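Local coordinates for ferredoxin component of dioxygenase (Sphingobium yanoikuyae, PDB 2I7F), which carries a Rieske-type [2Fe-2S] cluster and probably passes electrons to the terminal oxygenase of a biphenyl dioxygenase system, at residues R6-A11 / G97-D102; V40-C45 / P86-P91. One frame throughout, in Å; residues are numbered along the deposited sequence.

Contact 1: residues R6-A11 / G97-D102. With SO4 (sulfate ion), chain C.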
ATOM      1  N   ARG A   6      14.596   2.905  -2.075  1.00 19.12           N
ATOM      2  CA  ARG A   6      14.164   1.597  -2.582  1.00 19.89           C
ATOM      3  C   ARG A   6      13.307   0.836  -1.552  1.00 19.58           C
ATOM      4  O   ARG A   6      13.705   0.701  -0.398  1.00 20.53           O
ATOM      5  CB  ARG A   6      15.372   0.754  -2.971  1.00 19.78           C
ATOM      6  CG  ARG A   6      16.069   1.312  -4.164  1.00 21.47           C
ATOM      7  CD  ARG A   6      17.304   0.554  -4.558  1.00 22.28           C
ATOM      8  NE  ARG A   6      18.269   0.647  -3.499  1.00 25.00           N
ATOM      9  CZ  ARG A   6      19.502   0.168  -3.551  1.00 27.63           C
ATOM     10  NH1 ARG A   6      19.939  -0.464  -4.632  1.00 27.81           N
ATOM     11  NH2 ARG A   6      20.302   0.360  -2.514  1.00 27.38           N
ATOM     12  N   LEU A   7      12.152   0.325  -1.976  1.00 18.79           N
ATOM     13  CA  LEU A   7      11.257  -0.435  -1.088  1.00 19.38           C
ATOM     14  C   LEU A   7      11.400  -1.947  -1.249  1.00 19.00           C
ATOM     15  O   LEU A   7      11.565  -2.662  -0.262  1.00 19.79           O
ATOM     16  CB  LEU A   7       9.778   0.008  -1.238  1.00 18.60           C
ATOM     17  CG  LEU A   7       9.565   1.509  -1.078  1.00 16.59           C
ATOM     18  CD1 LEU A   7       8.061   1.902  -1.234  1.00 13.62           C
ATOM     19  CD2 LEU A   7      10.141   2.003   0.261  1.00 13.91           C
ATOM     20  N   CYS A   8      11.411  -2.416  -2.495  1.00 20.23           N
ATOM     21  CA  CYS A   8      11.394  -3.836  -2.797  1.00 19.88           C
ATOM     22  C   CYS A   8      11.499  -3.965  -4.288  1.00 19.76           C
ATOM     23  O   CYS A   8      11.271  -3.000  -5.011  1.00 19.64           O
ATOM     24  CB  CYS A   8      10.104  -4.519  -2.273  1.00 21.22           C
ATOM     25  SG  CYS A   8       8.506  -4.065  -3.040  1.00 21.34           S
ATOM     26  N   GLN A   9      11.852  -5.154  -4.764  1.00 19.09           N
ATOM     27  CA  GLN A   9      11.934  -5.385  -6.191  1.00 19.84           C
ATOM     28  C   GLN A   9      10.520  -5.463  -6.770  1.00 19.04           C
ATOM     29  O   GLN A   9       9.619  -6.006  -6.151  1.00 16.87           O
ATOM     30  CB  GLN A   9      12.684  -6.670  -6.469  1.00 20.13           C
ATOM     31  CG  GLN A   9      14.153  -6.547  -6.200  1.00 21.96           C
ATOM     32  CD  GLN A   9      14.780  -7.902  -6.155  1.00 24.14           C
ATOM     33  OE1 GLN A   9      15.332  -8.366  -7.154  1.00 33.27           O
ATOM     34  NE2 GLN A   9      14.634  -8.588  -5.037  1.00 30.78           N
ATOM     35  N   VAL A  10      10.342  -4.885  -7.947  1.00 18.32           N
ATOM     36  CA  VAL A  10       9.070  -4.954  -8.680  1.00 18.05           C
ATOM     37  C   VAL A  10       8.611  -6.426  -8.841  1.00 18.16           C
ATOM     38  O   VAL A  10       7.431  -6.764  -8.689  1.00 16.99           O
ATOM     39  CB  VAL A  10       9.204  -4.311 -10.109  1.00 17.04           C
ATOM     40  CG1 VAL A  10       7.887  -4.441 -10.911  1.00 20.74           C
ATOM     41  CG2 VAL A  10       9.559  -2.838 -10.057  1.00 15.62           C
ATOM     42  N   ALA A  11       9.560  -7.289  -9.202  1.00 17.56           N
ATOM     43  CA  ALA A  11       9.287  -8.752  -9.341  1.00 17.61           C
ATOM     44  C   ALA A  11       8.632  -9.415  -8.110  1.00 17.42           C
ATOM     45  O   ALA A  11       8.001 -10.451  -8.249  1.00 16.07           O
ATOM     46  CB  ALA A  11      10.558  -9.478  -9.655  1.00 16.96           C
ATOM     47  N   GLY A  97      14.606  -1.893 -11.678  1.00 14.56           N
ATOM     48  CA  GLY A  97      13.863  -3.022 -11.108  1.00 14.87           C
ATOM     49  C   GLY A  97      13.373  -2.881  -9.701  1.00 15.12           C
ATOM     50  O   GLY A  97      12.766  -3.815  -9.194  1.00 15.81           O
ATOM     51  N   TRP A  98      13.662  -1.764  -9.036  1.00 15.94           N
ATOM     52  CA  TRP A  98      13.133  -1.489  -7.687  1.00 15.67           C
ATOM     53  C   TRP A  98      11.919  -0.557  -7.643  1.00 15.09           C
ATOM     54  O   TRP A  98      11.875   0.462  -8.318  1.00 15.14           O
ATOM     55  CB  TRP A  98      14.242  -0.920  -6.763  1.00 17.34           C
ATOM     56  CG  TRP A  98      15.253  -1.934  -6.437  1.00 18.90           C
ATOM     57  CD1 TRP A  98      16.306  -2.311  -7.227  1.00 19.18           C
ATOM     58  CD2 TRP A  98      15.319  -2.761  -5.254  1.00 18.43           C
ATOM     59  NE1 TRP A  98      17.012  -3.318  -6.611  1.00 20.58           N
ATOM     60  CE2 TRP A  98      16.433  -3.614  -5.406  1.00 20.92           C
ATOM     61  CE3 TRP A  98      14.575  -2.830  -4.073  1.00 19.58           C
ATOM     62  CZ2 TRP A  98      16.819  -4.534  -4.414  1.00 20.92           C
ATOM     63  CZ3 TRP A  98      14.942  -3.752  -3.112  1.00 20.21           C
ATOM     64  CH2 TRP A  98      16.038  -4.602  -3.292  1.00 19.78           C
ATOM     65  N   VAL A  99      10.956  -0.908  -6.806  1.00 16.44           N
ATOM     66  CA  VAL A  99       9.885  -0.004  -6.392  1.00 15.58           C
ATOM     67  C   VAL A  99      10.459   1.061  -5.465  1.00 16.85           C
ATOM     68  O   VAL A  99      10.976   0.738  -4.388  1.00 17.13           O
ATOM     69  CB  VAL A  99       8.720  -0.718  -5.654  1.00 15.70           C
ATOM     70  CG1 VAL A  99       7.673   0.287  -5.295  1.00 12.78           C
ATOM     71  CG2 VAL A  99       8.090  -1.793  -6.548  1.00 11.27           C
ATOM     72  N   CYS A 100      10.402   2.330  -5.904  1.00 17.77           N
ATOM     73  CA  CYS A 100      10.873   3.437  -5.099  1.00 17.34           C
ATOM     74  C   CYS A 100       9.820   4.495  -4.867  1.00 17.73           C
ATOM     75  O   CYS A 100       8.901   4.672  -5.665  1.00 16.46           O
ATOM     76  CB  CYS A 100      12.101   4.122  -5.735  1.00 17.30           C
ATOM     77  SG  CYS A 100      13.493   3.114  -6.141  1.00 16.04           S
ATOM     78  N   ILE A 101      10.021   5.225  -3.768  1.00 19.21           N
ATOM     79  CA  ILE A 101       9.291   6.444  -3.429  1.00 19.96           C
ATOM     80  C   ILE A 101      10.329   7.526  -3.067  1.00 21.47           C
ATOM     81  O   ILE A 101      11.490   7.233  -2.854  1.00 21.24           O
ATOM     82  CB  ILE A 101       8.247   6.246  -2.293  1.00 19.61           C
ATOM     83  CG1 ILE A 101       8.897   5.817  -0.956  1.00 19.69           C
ATOM     84  CG2 ILE A 101       7.136   5.276  -2.771  1.00 16.73           C
ATOM     85  CD1 ILE A 101       8.023   6.076   0.305  1.00 18.71           C
ATOM     86  N   ASP A 102       9.897   8.767  -3.034  1.00 22.75           N
ATOM     87  CA  ASP A 102      10.780   9.865  -2.716  1.00 25.01           C
ATOM     88  C   ASP A 102      11.003   9.840  -1.230  1.00 25.70           C
ATOM     89  O   ASP A 102      10.105   9.480  -0.483  1.00 25.31           O
ATOM     90  CB  ASP A 102      10.161  11.214  -3.126  1.00 25.79           C
ATOM     91  CG  ASP A 102       9.999  11.370  -4.656  1.00 30.25           C
ATOM     92  OD1 ASP A 102      10.629  10.639  -5.448  1.00 32.28           O
ATOM     93  OD2 ASP A 102       9.216  12.264  -5.079  1.00 36.99           O
TER
HETATM   94  S   SO4 C 500      12.859  -7.563  -2.083  1.00 52.92           S
HETATM   95  O1  SO4 C 500      13.134  -6.354  -1.295  1.00 53.25           O
HETATM   96  O2  SO4 C 500      11.953  -7.336  -3.205  1.00 49.98           O
HETATM   97  O3  SO4 C 500      14.132  -8.094  -2.597  1.00 54.14           O
HETATM   98  O4  SO4 C 500      12.227  -8.560  -1.198  1.00 54.51           O

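Contact 2: residues V40-C45 / P86-P91. With FES (Fe2/s2 (inorganic) cluster), chain D.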
ATOM      1  N   VAL A  40       1.829   2.433  -3.758  1.00 19.10           N
ATOM      2  CA  VAL A  40       2.398   2.385  -2.413  1.00 18.25           C
ATOM      3  C   VAL A  40       1.519   3.260  -1.486  1.00 17.84           C
ATOM      4  O   VAL A  40       1.219   4.428  -1.813  1.00 17.30           O
ATOM      5  CB  VAL A  40       3.903   2.842  -2.377  1.00 17.94           C
ATOM      6  CG1 VAL A  40       4.484   2.881  -0.914  1.00 14.52           C
ATOM      7  CG2 VAL A  40       4.760   1.912  -3.274  1.00 19.17           C
ATOM      8  N   THR A  41       1.095   2.653  -0.377  1.00 17.34           N
ATOM      9  CA  THR A  41       0.343   3.312   0.692  1.00 17.61           C
ATOM     10  C   THR A  41       1.011   3.048   2.044  1.00 17.89           C
ATOM     11  O   THR A  41       1.785   2.121   2.169  1.00 18.22           O
ATOM     12  CB  THR A  41      -1.164   2.851   0.763  1.00 17.95           C
ATOM     13  OG1 THR A  41      -1.298   1.567   1.415  1.00 16.95           O
ATOM     14  CG2 THR A  41      -1.821   2.815  -0.610  1.00 16.01           C
ATOM     15  N   ASP A  42       0.723   3.860   3.057  1.00 17.99           N
ATOM     16  CA  ASP A  42       0.917   3.404   4.430  1.00 17.82           C
ATOM     17  C   ASP A  42       0.248   2.032   4.671  1.00 17.71           C
ATOM     18  O   ASP A  42      -0.764   1.702   4.080  1.00 19.17           O
ATOM     19  CB  ASP A  42       0.396   4.422   5.435  1.00 18.09           C
ATOM     20  CG  ASP A  42       1.339   5.599   5.621  1.00 18.73           C
ATOM     21  OD1 ASP A  42       2.452   5.577   5.052  1.00 19.92           O
ATOM     22  OD2 ASP A  42       0.961   6.555   6.329  1.00 19.16           O
ATOM     23  N   ASN A  43       0.861   1.207   5.498  1.00 17.07           N
ATOM     24  CA  ASN A  43       0.311  -0.123   5.803  1.00 15.73           C
ATOM     25  C   ASN A  43      -0.671  -0.115   7.005  1.00 16.28           C
ATOM     26  O   ASN A  43      -1.628  -0.906   7.035  1.00 16.52           O
ATOM     27  CB  ASN A  43       1.478  -1.078   6.069  1.00 14.84           C
ATOM     28  CG  ASN A  43       1.166  -2.497   5.808  1.00 15.17           C
ATOM     29  OD1 ASN A  43       1.999  -3.397   6.088  1.00 20.54           O
ATOM     30  ND2 ASN A  43      -0.013  -2.757   5.267  1.00 13.70           N
ATOM     31  N   LEU A  44      -0.430   0.745   7.997  1.00 15.97           N
ATOM     32  CA  LEU A  44      -1.301   0.810   9.157  1.00 15.25           C
ATOM     33  C   LEU A  44      -2.675   1.388   8.733  1.00 16.96           C
ATOM     34  O   LEU A  44      -2.772   2.534   8.294  1.00 17.13           O
ATOM     35  CB  LEU A  44      -0.686   1.667  10.314  1.00 15.59           C
ATOM     36  CG  LEU A  44      -1.344   1.519  11.705  1.00 15.12           C
ATOM     37  CD1 LEU A  44      -1.061   0.115  12.315  1.00 14.23           C
ATOM     38  CD2 LEU A  44      -0.924   2.630  12.670  1.00 12.98           C
ATOM     39  N   CYS A  45      -3.723   0.569   8.864  1.00 16.54           N
ATOM     40  CA  CYS A  45      -5.100   1.032   8.746  1.00 16.01           C
ATOM     41  C   CYS A  45      -5.288   2.309   9.577  1.00 16.25           C
ATOM     42  O   CYS A  45      -4.664   2.451  10.628  1.00 15.74           O
ATOM     43  CB  CYS A  45      -6.085  -0.018   9.234  1.00 16.30           C
ATOM     44  SG  CYS A  45      -7.760   0.484   8.808  1.00 14.56           S
ATOM     45  N   PRO A  86      -8.560   9.050   4.909  1.00 16.41           N
ATOM     46  CA  PRO A  86      -7.825   8.452   3.777  1.00 16.22           C
ATOM     47  C   PRO A  86      -6.443   7.913   4.177  1.00 15.84           C
ATOM     48  O   PRO A  86      -5.766   8.502   5.022  1.00 16.59           O
ATOM     49  CB  PRO A  86      -7.703   9.619   2.797  1.00 15.59           C
ATOM     50  CG  PRO A  86      -8.860  10.429   3.095  1.00 15.55           C
ATOM     51  CD  PRO A  86      -8.947  10.427   4.582  1.00 16.29           C
ATOM     52  N   ILE A  87      -6.043   6.806   3.555  1.00 15.53           N
ATOM     53  CA  ILE A  87      -4.717   6.214   3.714  1.00 15.54           C
ATOM     54  C   ILE A  87      -3.749   7.140   2.956  1.00 16.24           C
ATOM     55  O   ILE A  87      -4.121   7.766   1.957  1.00 17.33           O
ATOM     56  CB  ILE A  87      -4.718   4.667   3.267  1.00 14.00           C
ATOM     57  CG1 ILE A  87      -3.542   3.872   3.810  1.00 14.29           C
ATOM     58  CG2 ILE A  87      -4.746   4.513   1.784  1.00 14.13           C
ATOM     59  CD1 ILE A  87      -3.460   3.728   5.308  1.00 13.68           C
ATOM     60  N   LYS A  88      -2.561   7.329   3.504  1.00 16.76           N
ATOM     61  CA  LYS A  88      -1.511   8.052   2.802  1.00 16.99           C
ATOM     62  C   LYS A  88      -1.016   7.206   1.640  1.00 16.06           C
ATOM     63  O   LYS A  88      -0.744   6.034   1.820  1.00 17.00           O
ATOM     64  CB  LYS A  88      -0.349   8.348   3.736  1.00 17.74           C
ATOM     65  CG  LYS A  88       0.898   8.969   3.096  1.00 18.11           C
ATOM     66  CD  LYS A  88       0.749  10.425   2.952  1.00 19.75           C
ATOM     67  CE  LYS A  88       2.064  11.075   2.583  1.00 21.46           C
ATOM     68  NZ  LYS A  88       1.740  12.433   2.097  1.00 19.33           N
ATOM     69  N   THR A  89      -0.919   7.844   0.472  1.00 15.48           N
ATOM     70  CA  THR A  89      -0.322   7.285  -0.735  1.00 15.95           C
ATOM     71  C   THR A  89       1.007   7.991  -1.047  1.00 15.29           C
ATOM     72  O   THR A  89       1.301   9.066  -0.527  1.00 14.61           O
ATOM     73  CB  THR A  89      -1.298   7.379  -1.976  1.00 15.25           C
ATOM     74  OG1 THR A  89      -1.434   8.750  -2.409  1.00 15.71           O
ATOM     75  CG2 THR A  89      -2.677   6.793  -1.674  1.00 12.62           C
ATOM     76  N   TYR A  90       1.824   7.343  -1.865  1.00 15.89           N
ATOM     77  CA  TYR A  90       3.127   7.846  -2.265  1.00 16.44           C
ATOM     78  C   TYR A  90       3.267   7.691  -3.776  1.00 16.71           C
ATOM     79  O   TYR A  90       2.875   6.658  -4.317  1.00 19.60           O
ATOM     80  CB  TYR A  90       4.276   7.070  -1.539  1.00 15.98           C
ATOM     81  CG  TYR A  90       4.218   7.172  -0.011  1.00 16.64           C
ATOM     82  CD1 TYR A  90       3.444   6.300   0.732  1.00 13.60           C
ATOM     83  CD2 TYR A  90       4.913   8.139   0.661  1.00 17.90           C
ATOM     84  CE1 TYR A  90       3.378   6.374   2.092  1.00 14.88           C
ATOM     85  CE2 TYR A  90       4.832   8.236   2.043  1.00 18.51           C
ATOM     86  CZ  TYR A  90       4.065   7.353   2.751  1.00 15.13           C
ATOM     87  OH  TYR A  90       4.056   7.475   4.121  1.00 16.09           O
ATOM     88  N   PRO A  91       3.782   8.711  -4.457  1.00 17.13           N
ATOM     89  CA  PRO A  91       4.164   8.632  -5.853  1.00 17.13           C
ATOM     90  C   PRO A  91       5.347   7.691  -6.009  1.00 17.07           C
ATOM     91  O   PRO A  91       6.342   7.823  -5.267  1.00 17.34           O
ATOM     92  CB  PRO A  91       4.536  10.095  -6.213  1.00 17.84           C
ATOM     93  CG  PRO A  91       3.972  10.911  -5.151  1.00 18.38           C
ATOM     94  CD  PRO A  91       4.064  10.062  -3.921  1.00 17.81           C
TER
HETATM   95 FE1  FES D 501     -10.876  -1.106  11.576  1.00 17.77          FE
HETATM   96 FE2  FES D 501      -8.929  -1.336   9.632  1.00 18.55          FE
HETATM   97  S1  FES D 501     -11.110  -0.997   9.410  1.00 19.86           S
HETATM   98  S2  FES D 501      -8.705  -1.439  11.867  1.00 19.06           S
HETATM   99  O   HOH W   1      -1.829   6.752   6.476  1.00 14.15           O

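Contact 1: residues R6-A11 / G97-D102
R6 lays its aliphatic chain over one face of the W98 indole, with CD 3.9 Å from the centroid of the five-membered ring, a CH-pi contact. The bend at chi3 (-63°) turns NE out of the line of the chain; the guanidinium plane stands 53° from the ring plane, and its cation-pi attraction is weak at most. R6 CG also rests on C100 SG at 3.7 Å. L7 turns to the interior. Its N donates to V99 O over 2.7 Å, and its CD1 packs against I101 CG2 at 3.8 Å, the two side chains crossing at about a right angle. C8 accepts the V99 N-H at its carbonyl O, and its SG lies in the apolar layer near V99 CG2. Q9 closes on the indole from the opposite face: CG sits 3.8 Å from the centroid of the six-membered ring, so R6 and Q9 clamp W98 between two methylenes. The backbone N of Q9 donates over 2.7 Å to O2 of a sulfate ion, probably from the crystallisation liquor, and NE2, at the end of the extended chain, donates to sulfate O3. V10, where the strand gives way to a 3-10 turn, donates its N to G97 O at 2.9 Å and sets CG2 against V99 CG2 at 3.9 Å. G97 has a positive phi (78°), a backbone shape that suits glycine. Beneath, L7, C8, V99 and I101 pack on V31 and L29 of strand 29-34, and V40 of strand 37-42 lies against L7, V99 and I101. This is the antiparallel pairing of the first and last strands of the six-stranded sheet in a Rieske ferredoxin, with strand 4-9 at the sheet's edge.

Contact 2: residues V40-C45 / P86-P91
The antiparallel pairing of T41 with T89 belongs to the Rieske domain where strand 37-42 ends and the chain runs on as a loop to C45, a ligand of the [2Fe-2S] cluster. On either side of this non-hydrogen-bonded pair, Y90 N donates to V40 O and D42 N to K88 O, the latter over 2.9 Å. The Y90 ring turns its edge to the first segment: CD1 touches V40 CG1, and OH donates to D42 OD1 over 2.7 Å. That oxygen is met on its syn side, with the carboxylate and ring planes 49° apart. The other oxygen, OD2, packs near K88 CB and accepts a hydrogen bond from a water, which in turn accepts the K88 N-H. A phenylalanine in place of Y90 would probably leave D42 OD1 without its hydroxyl donor and the carboxylate less firmly fixed in rotation. I87 points toward the first segment; with CG1 anti to the backbone N (chi1 -161°) that atom lies against D42 O, and CD1 goes on to L44 O at 3.3 Å. I87 also packs on F71, which touches C45 too. C45 SG binds FE2 of the cluster at 2.3 Å, and C64 is a cluster ligand as well. With a hydroxyl at one oxygen and a water at the other, the D42 carboxylate is likely to be ionised, joining the two segments just before the chain turns to the cluster.

Overall arrangement
Contacts 1 and 2 lie about 15 Å apart, centre to centre, in one six-stranded antiparallel sheet ordered 4-9, 98-102, 89-95, 37-42, 29-34, 19-21. Along the chain, 6-11 comes first, then 40-45 and 86-91, and last 97-102, so contact 1 brackets contact 2 in sequence. Strands 89-95 and 98-102 follow each other and are neighbours in the sheet, linking the two. The contacts also touch directly: I101 CG2 packs on Y90 CB and on P91 O. Contact 1 joins the first and last strands, away from the annotated sites, whereas contact 2 leads from the same apolar interior to the cluster.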